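Actva-orf6 monooxygenase (Streptomyces coelicolor, PDB 1N5V) probably oxidises an aromatic polyketide intermediate to its quinone during actinorhodin biosynthesis, working as a small monooxygenase without metal or bound cofactor. Local coordinates at residues A[9-14]-A[101-106]; A[13-18]-A[58-63]; A[44-49]-A[64-69]. All blocks are in the same frame, centred on the assembly; numbering follows the deposited sequence.

Interaction 1 (A[9-14]-A[101-106]); sequences GFVAVV and VFMTPR. With NOM (7-hydroxy-5-methyl-3,3a,5,11b-tetrahydro-1,4-dioxa-cyclopenta[a]anthracene-2,6,11-trione), chain C.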
loop_
_atom_site.group_PDB
_atom_site.type_symbol
_atom_site.label_atom_id
_atom_site.label_comp_id
_atom_site.label_asym_id
_atom_site.label_seq_id
_atom_site.Cartn_x
_atom_site.Cartn_y
_atom_site.Cartn_z
ATOM N N GLY A 9 -6.639 3.632 11.197
ATOM C CA GLY A 9 -7.993 3.076 11.046
ATOM C C GLY A 9 -8.447 3.021 9.593
ATOM O O GLY A 9 -9.457 2.405 9.333
ATOM N N PHE A 10 -7.740 3.659 8.668
ATOM C CA PHE A 10 -8.228 3.729 7.316
ATOM C C PHE A 10 -7.073 4.042 6.387
ATOM O O PHE A 10 -6.253 4.888 6.676
ATOM C CB PHE A 10 -9.328 4.791 7.233
ATOM C CG PHE A 10 -10.055 4.948 5.928
ATOM C CD1 PHE A 10 -11.141 4.146 5.620
ATOM C CD2 PHE A 10 -9.663 5.911 5.014
ATOM C CE1 PHE A 10 -11.801 4.271 4.410
ATOM C CE2 PHE A 10 -10.336 6.042 3.811
ATOM C CZ PHE A 10 -11.438 5.263 3.516
ATOM N N VAL A 11 -7.068 3.359 5.260
ATOM C CA VAL A 11 -6.060 3.430 4.238
ATOM C C VAL A 11 -6.711 3.655 2.893
ATOM O O VAL A 11 -7.660 3.016 2.442
ATOM C CB VAL A 11 -5.223 2.124 4.256
ATOM C CG1 VAL A 11 -4.248 2.017 3.072
ATOM C CG2 VAL A 11 -4.428 1.979 5.553
ATOM N N ALA A 12 -6.114 4.550 2.135
ATOM C CA ALA A 12 -6.446 4.852 0.742
ATOM C C ALA A 12 -5.180 4.543 -0.071
ATOM O O ALA A 12 -4.061 5.008 0.167
ATOM C CB ALA A 12 -6.855 6.318 0.594
ATOM N N VAL A 13 -5.313 3.692 -1.058
ATOM C CA VAL A 13 -4.237 3.323 -1.971
ATOM C C VAL A 13 -4.656 3.931 -3.302
ATOM O O VAL A 13 -5.645 3.517 -3.886
ATOM C CB VAL A 13 -4.116 1.803 -2.086
ATOM C CG1 VAL A 13 -3.075 1.469 -3.139
ATOM C CG2 VAL A 13 -3.783 1.203 -0.729
ATOM N N VAL A 14 -3.940 4.927 -3.750
ATOM C CA VAL A 14 -4.258 5.716 -4.912
ATOM C C VAL A 14 -3.158 5.500 -5.950
ATOM O O VAL A 14 -2.039 5.941 -5.754
ATOM C CB VAL A 14 -4.349 7.224 -4.584
ATOM C CG1 VAL A 14 -4.835 8.024 -5.780
ATOM C CG2 VAL A 14 -5.293 7.517 -3.411
ATOM N N VAL A 101 -8.512 2.837 -3.861
ATOM C CA VAL A 101 -9.036 1.654 -3.192
ATOM C C VAL A 101 -9.092 1.986 -1.704
ATOM O O VAL A 101 -8.136 2.543 -1.163
ATOM C CB VAL A 101 -8.195 0.385 -3.423
ATOM C CG1 VAL A 101 -8.850 -0.853 -2.796
ATOM C CG2 VAL A 101 -7.970 0.059 -4.901
ATOM N N PHE A 102 -10.230 1.853 -1.053
ATOM C CA PHE A 102 -10.368 2.164 0.373
ATOM C C PHE A 102 -10.351 0.829 1.111
ATOM O O PHE A 102 -10.873 -0.197 0.696
ATOM C CB PHE A 102 -11.548 3.064 0.677
ATOM C CG PHE A 102 -11.577 4.326 -0.140
ATOM C CD1 PHE A 102 -10.704 5.367 0.114
ATOM C CD2 PHE A 102 -12.461 4.488 -1.179
ATOM C CE1 PHE A 102 -10.698 6.514 -0.666
ATOM C CE2 PHE A 102 -12.517 5.625 -1.965
ATOM C CZ PHE A 102 -11.623 6.653 -1.707
ATOM N N MET A 103 -9.754 0.845 2.296
ATOM C CA MET A 103 -9.533 -0.324 3.067
ATOM C C MET A 103 -9.104 -0.059 4.484
ATOM O O MET A 103 -8.567 0.965 4.927
ATOM C CB MET A 103 -8.409 -1.093 2.266
ATOM C CG MET A 103 -7.060 -0.451 2.304
ATOM S SD MET A 103 -5.756 -1.262 1.334
ATOM C CE MET A 103 -6.425 -1.176 -0.303
ATOM N N THR A 104 -9.208 -1.162 5.236
ATOM C CA THR A 104 -8.831 -1.128 6.665
ATOM C C THR A 104 -7.763 -2.135 6.946
ATOM O O THR A 104 -7.906 -3.319 6.568
ATOM C CB THR A 104 -10.199 -1.443 7.343
ATOM O OG1 THR A 104 -10.900 -0.173 7.417
ATOM C CG2 THR A 104 -10.126 -2.079 8.676
ATOM N N PRO A 105 -6.754 -1.768 7.711
ATOM C CA PRO A 105 -5.721 -2.713 8.091
ATOM C C PRO A 105 -6.344 -3.849 8.915
ATOM O O PRO A 105 -7.219 -3.499 9.701
ATOM C CB PRO A 105 -4.688 -1.904 8.829
ATOM C CG PRO A 105 -5.096 -0.479 8.802
ATOM C CD PRO A 105 -6.496 -0.431 8.249
ATOM N N ARG A 106 -5.990 -5.111 8.685
ATOM C CA ARG A 106 -6.579 -6.208 9.444
ATOM C C ARG A 106 -5.549 -7.040 10.220
ATOM O O ARG A 106 -5.673 -7.160 11.437
ATOM C CB ARG A 106 -7.444 -7.145 8.614
ATOM C CG ARG A 106 -8.866 -6.754 8.381
ATOM C CD ARG A 106 -9.706 -6.507 9.633
ATOM N NE ARG A 106 -10.826 -5.610 9.390
ATOM C CZ ARG A 106 -11.565 -4.754 10.059
ATOM N NH1 ARG A 106 -11.403 -4.477 11.350
ATOM N NH2 ARG A 106 -12.542 -4.086 9.436
HETATM C C1 NOM C . -2.876 12.146 0.601
HETATM C C2 NOM C . -3.188 12.468 -0.709
HETATM C C3 NOM C . -4.330 11.922 -1.285
HETATM C C4 NOM C . -5.189 11.061 -0.589
HETATM C C5 NOM C . -4.850 10.765 0.730
HETATM C C6 NOM C . -3.717 11.314 1.325
HETATM C C10 NOM C . -4.668 12.232 -2.640
HETATM C C9 NOM C . -5.839 11.684 -3.259
HETATM C C8 NOM C . -6.713 10.822 -2.569
HETATM C C7 NOM C . -6.367 10.513 -1.202
HETATM O O3 NOM C . -7.128 9.759 -0.619
HETATM O O4 NOM C . -3.978 12.974 -3.333
HETATM O O2 NOM C . -5.639 9.900 1.455
HETATM C C13 NOM C . -6.088 12.049 -4.582
HETATM C C14 NOM C . -7.113 11.145 -5.311
HETATM O O1 NOM C . -8.160 10.631 -4.555
HETATM C C11 NOM C . -7.827 10.319 -3.212
HETATM C C12 NOM C . -8.583 9.105 -2.738
HETATM C C15 NOM C . -7.478 11.814 -6.618
HETATM C C16 NOM C . -6.298 12.804 -6.823
HETATM O O5 NOM C . -6.216 13.386 -7.915
HETATM O O6 NOM C . -5.505 12.971 -5.886
#
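V11 and V13 pair with M103 and V101 along two antiparallel strands. Four backbone hydrogen bonds hold them. V11 N gives a bond of 2.8 Å to M103 O, and M103 N answers to V11 O. V13 and V101 repeat the exchange two residues along. Between these pairs A12 sits opposite F102, a non-hydrogen-bonded pair.

The side chains divide between the two faces. V11, V13 and M103 pack through apolar groups on one of them. M103 CG stands between its backbone N and carbonyl carbon (chi1 70°) and lies 3.7 Å from V11 CB. The chain then bends at chi3 (61°), which lays M103 CE against V13 CG2 at 3.6 Å.

On the face of A12 and F102 two aromatic rings meet. The F10 and F102 planes differ by 18°, with centroids 5.7 Å apart, so little of one ring lies over the other. F10 CZ comes 3.5 Å from F102 CD1. F102 CE1 also reaches C12 of the bound quinone NOM at 3.9 Å, and A12 CB lies 3.7 Å from NOM O3.

Strand 99-109 continues the sheet into the second subunit, typical of the dimeric alpha-beta barrel of this family.

Interaction 2 (A[13-18]-A[58-63]); sequences VVTFPV and AVVNYA. With NOM (7-hydroxy-5-methyl-3,3a,5,11b-tetrahydro-1,4-dioxa-cyclopenta[a]anthracene-2,6,11-trione), chain C.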
loop_
_atom_site.group_PDB
_atom_site.type_symbol
_atom_site.label_atom_id
_atom_site.label_comp_id
_atom_site.label_asym_id
_atom_site.label_seq_id
_atom_site.Cartn_x
_atom_site.Cartn_y
_atom_site.Cartn_z
ATOM N N VAL A 13 -5.313 3.692 -1.058
ATOM C CA VAL A 13 -4.237 3.323 -1.971
ATOM C C VAL A 13 -4.656 3.931 -3.302
ATOM O O VAL A 13 -5.645 3.517 -3.886
ATOM C CB VAL A 13 -4.116 1.803 -2.086
ATOM C CG1 VAL A 13 -3.075 1.469 -3.139
ATOM C CG2 VAL A 13 -3.783 1.203 -0.729
ATOM N N VAL A 14 -3.940 4.927 -3.750
ATOM C CA VAL A 14 -4.258 5.716 -4.912
ATOM C C VAL A 14 -3.158 5.500 -5.950
ATOM O O VAL A 14 -2.039 5.941 -5.754
ATOM C CB VAL A 14 -4.349 7.224 -4.584
ATOM C CG1 VAL A 14 -4.835 8.024 -5.780
ATOM C CG2 VAL A 14 -5.293 7.517 -3.411
ATOM N N THR A 15 -3.557 4.982 -7.078
ATOM C CA THR A 15 -2.761 4.701 -8.240
ATOM C C THR A 15 -2.929 5.671 -9.399
ATOM O O THR A 15 -4.052 5.774 -9.913
ATOM C CB THR A 15 -3.120 3.299 -8.789
ATOM O OG1 THR A 15 -2.812 2.392 -7.713
ATOM C CG2 THR A 15 -2.232 2.905 -9.959
ATOM N N PHE A 16 -1.850 6.331 -9.790
ATOM C CA PHE A 16 -1.884 7.287 -10.892
ATOM C C PHE A 16 -1.183 6.721 -12.134
ATOM O O PHE A 16 0.036 6.507 -12.087
ATOM C CB PHE A 16 -1.085 8.564 -10.531
ATOM C CG PHE A 16 -1.612 9.378 -9.385
ATOM C CD1 PHE A 16 -1.301 8.990 -8.079
ATOM C CD2 PHE A 16 -2.356 10.525 -9.581
ATOM C CE1 PHE A 16 -1.812 9.682 -6.992
ATOM C CE2 PHE A 16 -2.846 11.249 -8.484
ATOM C CZ PHE A 16 -2.590 10.817 -7.193
ATOM N N PRO A 17 -1.900 6.578 -13.234
ATOM C CA PRO A 17 -1.380 6.050 -14.490
ATOM C C PRO A 17 -0.589 7.061 -15.289
ATOM O O PRO A 17 -1.052 8.158 -15.577
ATOM C CB PRO A 17 -2.633 5.547 -15.221
ATOM C CG PRO A 17 -3.696 6.495 -14.754
ATOM C CD PRO A 17 -3.358 6.856 -13.330
ATOM N N VAL A 18 0.717 6.792 -15.501
ATOM C CA VAL A 18 1.627 7.739 -16.160
ATOM C C VAL A 18 2.330 7.091 -17.351
ATOM O O VAL A 18 2.298 5.867 -17.541
ATOM C CB VAL A 18 2.663 8.341 -15.192
ATOM C CG1 VAL A 18 1.982 9.108 -14.029
ATOM C CG2 VAL A 18 3.623 7.270 -14.664
ATOM N N ALA A 58 3.232 3.607 -13.225
ATOM C CA ALA A 58 2.321 4.179 -12.241
ATOM C C ALA A 58 3.023 4.741 -11.035
ATOM O O ALA A 58 4.167 4.389 -10.729
ATOM C CB ALA A 58 1.315 3.068 -11.837
ATOM N N VAL A 59 2.392 5.714 -10.419
ATOM C CA VAL A 59 2.803 6.247 -9.133
ATOM C C VAL A 59 1.711 5.851 -8.150
ATOM O O VAL A 59 0.547 5.957 -8.513
ATOM C CB VAL A 59 3.039 7.768 -9.081
ATOM C CG1 VAL A 59 3.176 8.246 -7.629
ATOM C CG2 VAL A 59 4.292 8.071 -9.864
ATOM N N VAL A 60 2.028 5.230 -7.045
ATOM C CA VAL A 60 1.059 4.743 -6.074
ATOM C C VAL A 60 1.229 5.446 -4.736
ATOM O O VAL A 60 2.332 5.506 -4.183
ATOM C CB VAL A 60 1.254 3.245 -5.852
ATOM C CG1 VAL A 60 0.254 2.737 -4.798
ATOM C CG2 VAL A 60 1.068 2.442 -7.144
ATOM N N ASN A 61 0.205 5.995 -4.156
ATOM C CA ASN A 61 0.218 6.639 -2.841
ATOM C C ASN A 61 -0.447 5.653 -1.850
ATOM O O ASN A 61 -1.570 5.291 -2.114
ATOM C CB ASN A 61 -0.682 7.887 -2.909
ATOM C CG ASN A 61 -0.907 8.628 -1.609
ATOM O OD1 ASN A 61 -0.205 8.469 -0.641
ATOM N ND2 ASN A 61 -1.815 9.600 -1.487
ATOM N N TYR A 62 0.166 5.235 -0.785
ATOM C CA TYR A 62 -0.322 4.458 0.326
ATOM C C TYR A 62 -0.510 5.477 1.451
ATOM O O TYR A 62 0.509 6.044 1.872
ATOM C CB TYR A 62 0.685 3.403 0.801
ATOM C CG TYR A 62 0.229 2.559 1.961
ATOM C CD1 TYR A 62 -0.673 1.521 1.776
ATOM C CD2 TYR A 62 0.686 2.805 3.253
ATOM C CE1 TYR A 62 -1.147 0.708 2.843
ATOM C CE2 TYR A 62 0.230 2.054 4.330
ATOM C CZ TYR A 62 -0.674 1.027 4.094
ATOM O OH TYR A 62 -1.135 0.318 5.164
ATOM N N ALA A 63 -1.740 5.873 1.702
ATOM C CA ALA A 63 -2.073 6.925 2.642
ATOM C C ALA A 63 -2.742 6.370 3.894
ATOM O O ALA A 63 -3.657 5.512 3.875
ATOM C CB ALA A 63 -2.928 7.940 1.920
HETATM C C1 NOM C . -2.876 12.146 0.601
HETATM C C2 NOM C . -3.188 12.468 -0.709
HETATM C C3 NOM C . -4.330 11.922 -1.285
HETATM C C4 NOM C . -5.189 11.061 -0.589
HETATM C C5 NOM C . -4.850 10.765 0.730
HETATM C C6 NOM C . -3.717 11.314 1.325
HETATM C C10 NOM C . -4.668 12.232 -2.640
HETATM C C9 NOM C . -5.839 11.684 -3.259
HETATM C C8 NOM C . -6.713 10.822 -2.569
HETATM C C7 NOM C . -6.367 10.513 -1.202
HETATM O O3 NOM C . -7.128 9.759 -0.619
HETATM O O4 NOM C . -3.978 12.974 -3.333
HETATM O O2 NOM C . -5.639 9.900 1.455
HETATM C C13 NOM C . -6.088 12.049 -4.582
HETATM C C14 NOM C . -7.113 11.145 -5.311
HETATM O O1 NOM C . -8.160 10.631 -4.555
HETATM C C11 NOM C . -7.827 10.319 -3.212
HETATM C C12 NOM C . -8.583 9.105 -2.738
HETATM C C15 NOM C . -7.478 11.814 -6.618
HETATM C C16 NOM C . -6.298 12.804 -6.823
HETATM O O5 NOM C . -6.216 13.386 -7.915
HETATM O O6 NOM C . -5.505 12.971 -5.886
#
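V59 O takes the shortest bond of this contact, 2.7 Å from F16 N. The bond is almost straight (177° at the hydrogen), and the donor lies nearly along the C=O axis. T15 CA also turns its hydrogen to this oxygen. The F16 ring brings its edge to it as well, with F16 CD1 at 3.6 Å from V59 O. One hydrogen bond, a CA-H...O contact and a ring edge meet at this oxygen.

The two strands are the middle pair of the four-stranded antiparallel sheet of the ferredoxin-like ABM fold. V59 N returns a bond to F16 O. V14 and N61 exchange another pair of bonds, the shorter being N61 N to V14 O.

One face carries V13, T15, V60 and Y62. V13 CG1 meets V60 CG1 at 3.9 Å, while V13 CG2 lies obliquely by the Y62 ring. T15 OG1 lies alongside V60 CG2, 3.9 Å away. The tyrosine continues into the dimer interface: its OH is hydrogen-bonded to H51 of the second subunit, and its ring stacks on Y62 of that subunit.

The opposite face carries V14, F16, N61 and A63, and all four touch the bound quinone NOM. It forms one wall of the ligand pocket. F16 also packs on L27 of helix 21-31 and on P98. V14 CG2 is 3.7 Å from NOM C8, and A63 CB is 3.4 Å from NOM O2. With chi1 at 175° the N61 side chain extends away from its backbone N, and N61 ND2 comes 3.3 Å from NOM C2.

Interaction 3 (A[44-49]-A[64-69]); sequences GFLSAT and QWESEQ. With NOM (7-hydroxy-5-methyl-3,3a,5,11b-tetrahydro-1,4-dioxa-cyclopenta[a]anthracene-2,6,11-trione), chain C.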
loop_
_atom_site.group_PDB
_atom_site.type_symbol
_atom_site.label_atom_id
_atom_site.label_comp_id
_atom_site.label_asym_id
_atom_site.label_seq_id
_atom_site.Cartn_x
_atom_site.Cartn_y
_atom_site.Cartn_z
ATOM N N GLY A 44 -6.182 13.813 12.024
ATOM C CA GLY A 44 -6.431 12.487 11.521
ATOM C C GLY A 44 -5.415 12.007 10.491
ATOM O O GLY A 44 -5.353 10.799 10.266
ATOM N N PHE A 45 -4.689 12.872 9.842
ATOM C CA PHE A 45 -3.765 12.449 8.767
ATOM C C PHE A 45 -2.525 11.796 9.321
ATOM O O PHE A 45 -1.997 12.450 10.233
ATOM C CB PHE A 45 -3.305 13.692 7.989
ATOM C CG PHE A 45 -2.232 13.397 6.955
ATOM C CD1 PHE A 45 -2.536 12.672 5.827
ATOM C CD2 PHE A 45 -0.951 13.888 7.119
ATOM C CE1 PHE A 45 -1.556 12.457 4.861
ATOM C CE2 PHE A 45 0.032 13.662 6.159
ATOM C CZ PHE A 45 -0.283 12.947 5.007
ATOM N N LEU A 46 -2.155 10.611 8.885
ATOM C CA LEU A 46 -0.978 9.940 9.402
ATOM C C LEU A 46 0.167 9.937 8.390
ATOM O O LEU A 46 1.341 10.017 8.760
ATOM C CB LEU A 46 -1.322 8.524 9.913
ATOM C CG LEU A 46 -2.302 8.455 11.118
ATOM C CD1 LEU A 46 -2.679 7.051 11.577
ATOM C CD2 LEU A 46 -1.668 9.189 12.324
ATOM N N SER A 47 -0.037 9.782 7.097
ATOM C CA SER A 47 1.061 9.785 6.152
ATOM C C SER A 47 0.530 9.576 4.752
ATOM O O SER A 47 -0.589 9.109 4.598
ATOM C CB SER A 47 2.057 8.635 6.439
ATOM O OG SER A 47 1.471 7.367 6.122
ATOM N N ALA A 48 1.293 10.014 3.782
ATOM C CA ALA A 48 1.029 9.710 2.375
ATOM C C ALA A 48 2.406 9.360 1.771
ATOM O O ALA A 48 3.285 10.245 1.649
ATOM C CB ALA A 48 0.323 10.836 1.657
ATOM N N THR A 49 2.573 8.098 1.401
ATOM C CA THR A 49 3.855 7.677 0.794
ATOM C C THR A 49 3.745 7.372 -0.690
ATOM O O THR A 49 2.892 6.570 -1.061
ATOM C CB THR A 49 4.389 6.440 1.499
ATOM O OG1 THR A 49 4.486 6.835 2.885
ATOM C CG2 THR A 49 5.722 5.983 0.955
ATOM N N GLN A 64 -2.269 6.781 5.046
ATOM C CA GLN A 64 -2.744 6.294 6.349
ATOM C C GLN A 64 -3.538 7.387 7.062
ATOM O O GLN A 64 -3.098 8.537 7.046
ATOM C CB GLN A 64 -1.535 5.971 7.243
ATOM C CG GLN A 64 -0.759 4.711 6.971
ATOM C CD GLN A 64 0.517 4.597 7.807
ATOM O OE1 GLN A 64 1.178 5.610 8.126
ATOM N NE2 GLN A 64 0.948 3.390 8.174
ATOM N N TRP A 65 -4.725 7.060 7.584
ATOM C CA TRP A 65 -5.642 7.939 8.215
ATOM C C TRP A 65 -6.113 7.300 9.531
ATOM O O TRP A 65 -6.174 6.073 9.590
ATOM C CB TRP A 65 -6.938 8.261 7.407
ATOM C CG TRP A 65 -6.598 9.188 6.291
ATOM C CD1 TRP A 65 -6.101 8.801 5.060
ATOM C CD2 TRP A 65 -6.604 10.635 6.329
ATOM N NE1 TRP A 65 -5.827 9.946 4.351
ATOM C CE2 TRP A 65 -6.141 11.073 5.076
ATOM C CE3 TRP A 65 -6.955 11.575 7.257
ATOM C CZ2 TRP A 65 -6.047 12.403 4.732
ATOM C CZ3 TRP A 65 -6.873 12.925 6.945
ATOM C CH2 TRP A 65 -6.408 13.339 5.688
ATOM N N GLU A 66 -6.482 8.134 10.517
ATOM C CA GLU A 66 -6.861 7.496 11.786
ATOM C C GLU A 66 -8.213 6.800 11.668
ATOM O O GLU A 66 -8.458 5.740 12.262
ATOM C CB GLU A 66 -6.798 8.429 12.953
ATOM C CG GLU A 66 -5.521 9.173 13.272
ATOM C CD GLU A 66 -5.590 9.906 14.606
ATOM O OE1 GLU A 66 -6.722 10.164 15.102
ATOM O OE2 GLU A 66 -4.536 10.226 15.212
ATOM N N SER A 67 -9.082 7.312 10.821
ATOM C CA SER A 67 -10.407 6.749 10.621
ATOM C C SER A 67 -10.945 7.291 9.306
ATOM O O SER A 67 -10.434 8.288 8.747
ATOM C CB SER A 67 -11.317 7.143 11.812
ATOM O OG SER A 67 -11.583 8.532 11.735
ATOM N N GLU A 68 -12.053 6.685 8.900
ATOM C CA GLU A 68 -12.757 7.149 7.700
ATOM C C GLU A 68 -13.384 8.507 7.905
ATOM O O GLU A 68 -13.487 9.401 7.010
ATOM C CB GLU A 68 -13.849 6.089 7.359
ATOM C CG GLU A 68 -14.495 6.386 6.029
ATOM C CD GLU A 68 -15.673 5.514 5.611
ATOM O OE1 GLU A 68 -15.840 4.331 5.979
ATOM O OE2 GLU A 68 -16.509 6.047 4.852
ATOM N N GLN A 69 -13.933 8.694 9.129
ATOM C CA GLN A 69 -14.580 10.020 9.374
ATOM C C GLN A 69 -13.545 11.133 9.238
ATOM O O GLN A 69 -13.801 12.176 8.650
ATOM C CB GLN A 69 -15.268 10.144 10.731
ATOM C CG GLN A 69 -15.906 11.547 10.810
ATOM C CD GLN A 69 -16.483 11.918 12.147
ATOM O OE1 GLN A 69 -17.564 12.538 12.231
ATOM N NE2 GLN A 69 -15.796 11.527 13.201
HETATM C C1 NOM C . -2.876 12.146 0.601
HETATM C C2 NOM C . -3.188 12.468 -0.709
HETATM C C3 NOM C . -4.330 11.922 -1.285
HETATM C C4 NOM C . -5.189 11.061 -0.589
HETATM C C5 NOM C . -4.850 10.765 0.730
HETATM C C6 NOM C . -3.717 11.314 1.325
HETATM C C10 NOM C . -4.668 12.232 -2.640
HETATM C C9 NOM C . -5.839 11.684 -3.259
HETATM C C8 NOM C . -6.713 10.822 -2.569
HETATM C C7 NOM C . -6.367 10.513 -1.202
HETATM O O3 NOM C . -7.128 9.759 -0.619
HETATM O O4 NOM C . -3.978 12.974 -3.333
HETATM O O2 NOM C . -5.639 9.900 1.455
HETATM C C13 NOM C . -6.088 12.049 -4.582
HETATM C C14 NOM C . -7.113 11.145 -5.311
HETATM O O1 NOM C . -8.160 10.631 -4.555
HETATM C C11 NOM C . -7.827 10.319 -3.212
HETATM C C12 NOM C . -8.583 9.105 -2.738
HETATM C C15 NOM C . -7.478 11.814 -6.618
HETATM C C16 NOM C . -6.298 12.804 -6.823
HETATM O O5 NOM C . -6.216 13.386 -7.915
HETATM O O6 NOM C . -5.505 12.971 -5.886
#
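W65 lays its indole beside G44 and F45. W65 CB starts 4.1 Å from G44 O. W65 CE3 comes nearer to G44 O, at 3.5 Å. CZ3 and the rest of the six-membered ring lie beneath F45 CA, a CH-pi contact over one face. F45 CD1 reaches W65 CZ2 at 3.7 Å. The phenylalanine turns its edge to the indole face in a T-shaped pair, with the planes at 67°. At the polar end, W65 NE1 gives a hydrogen bond of 2.9 Å to O2 of the bound quinone NOM, which is also hydrogen-bonded to Y71 OH.

Next to this pair the strands form a classic beta bulge: two residues, L46 and S47, sit opposite the single residue Q64. Q64 O accepts L46 N at 2.9 Å and, more weakly, S47 N. Q64 N bonds back to S47 O. S47 OG also donates to Q64 OE1 at 2.7 Å, from above the amide carbonyl plane. Past the bulge, E66 N bonds to G44 O.

F45 packs against one face of the indole and Y71 meets it edge-to-face; together they probably limit its tilt. This is consistent with W65 NE1 helping to orient the ligand through its phenolic oxygen O2.

Overall arrangement
All three contacts belong to one antiparallel sheet and touch both the bound quinone and the second subunit. Interactions 1 and 2 share V13 and V14 on strand 10-17. Interactions 2 and 3 share strand 58-65. Interaction 2 lies nearest the chain centre and is buried, with regular pairing. Interaction 3 is also buried, but its ladder is broken by a bulge and it carries polar side-chain bonds. Interactions 1 and 3 each use an outer strand of the chain, continued by the second subunit. Interaction 1 is only partly buried and mixes aliphatic and aromatic packing. F10 O and W65 N probably bond, joining interactions 1 and 3. A12 O and A63 N probably join 1 and 2.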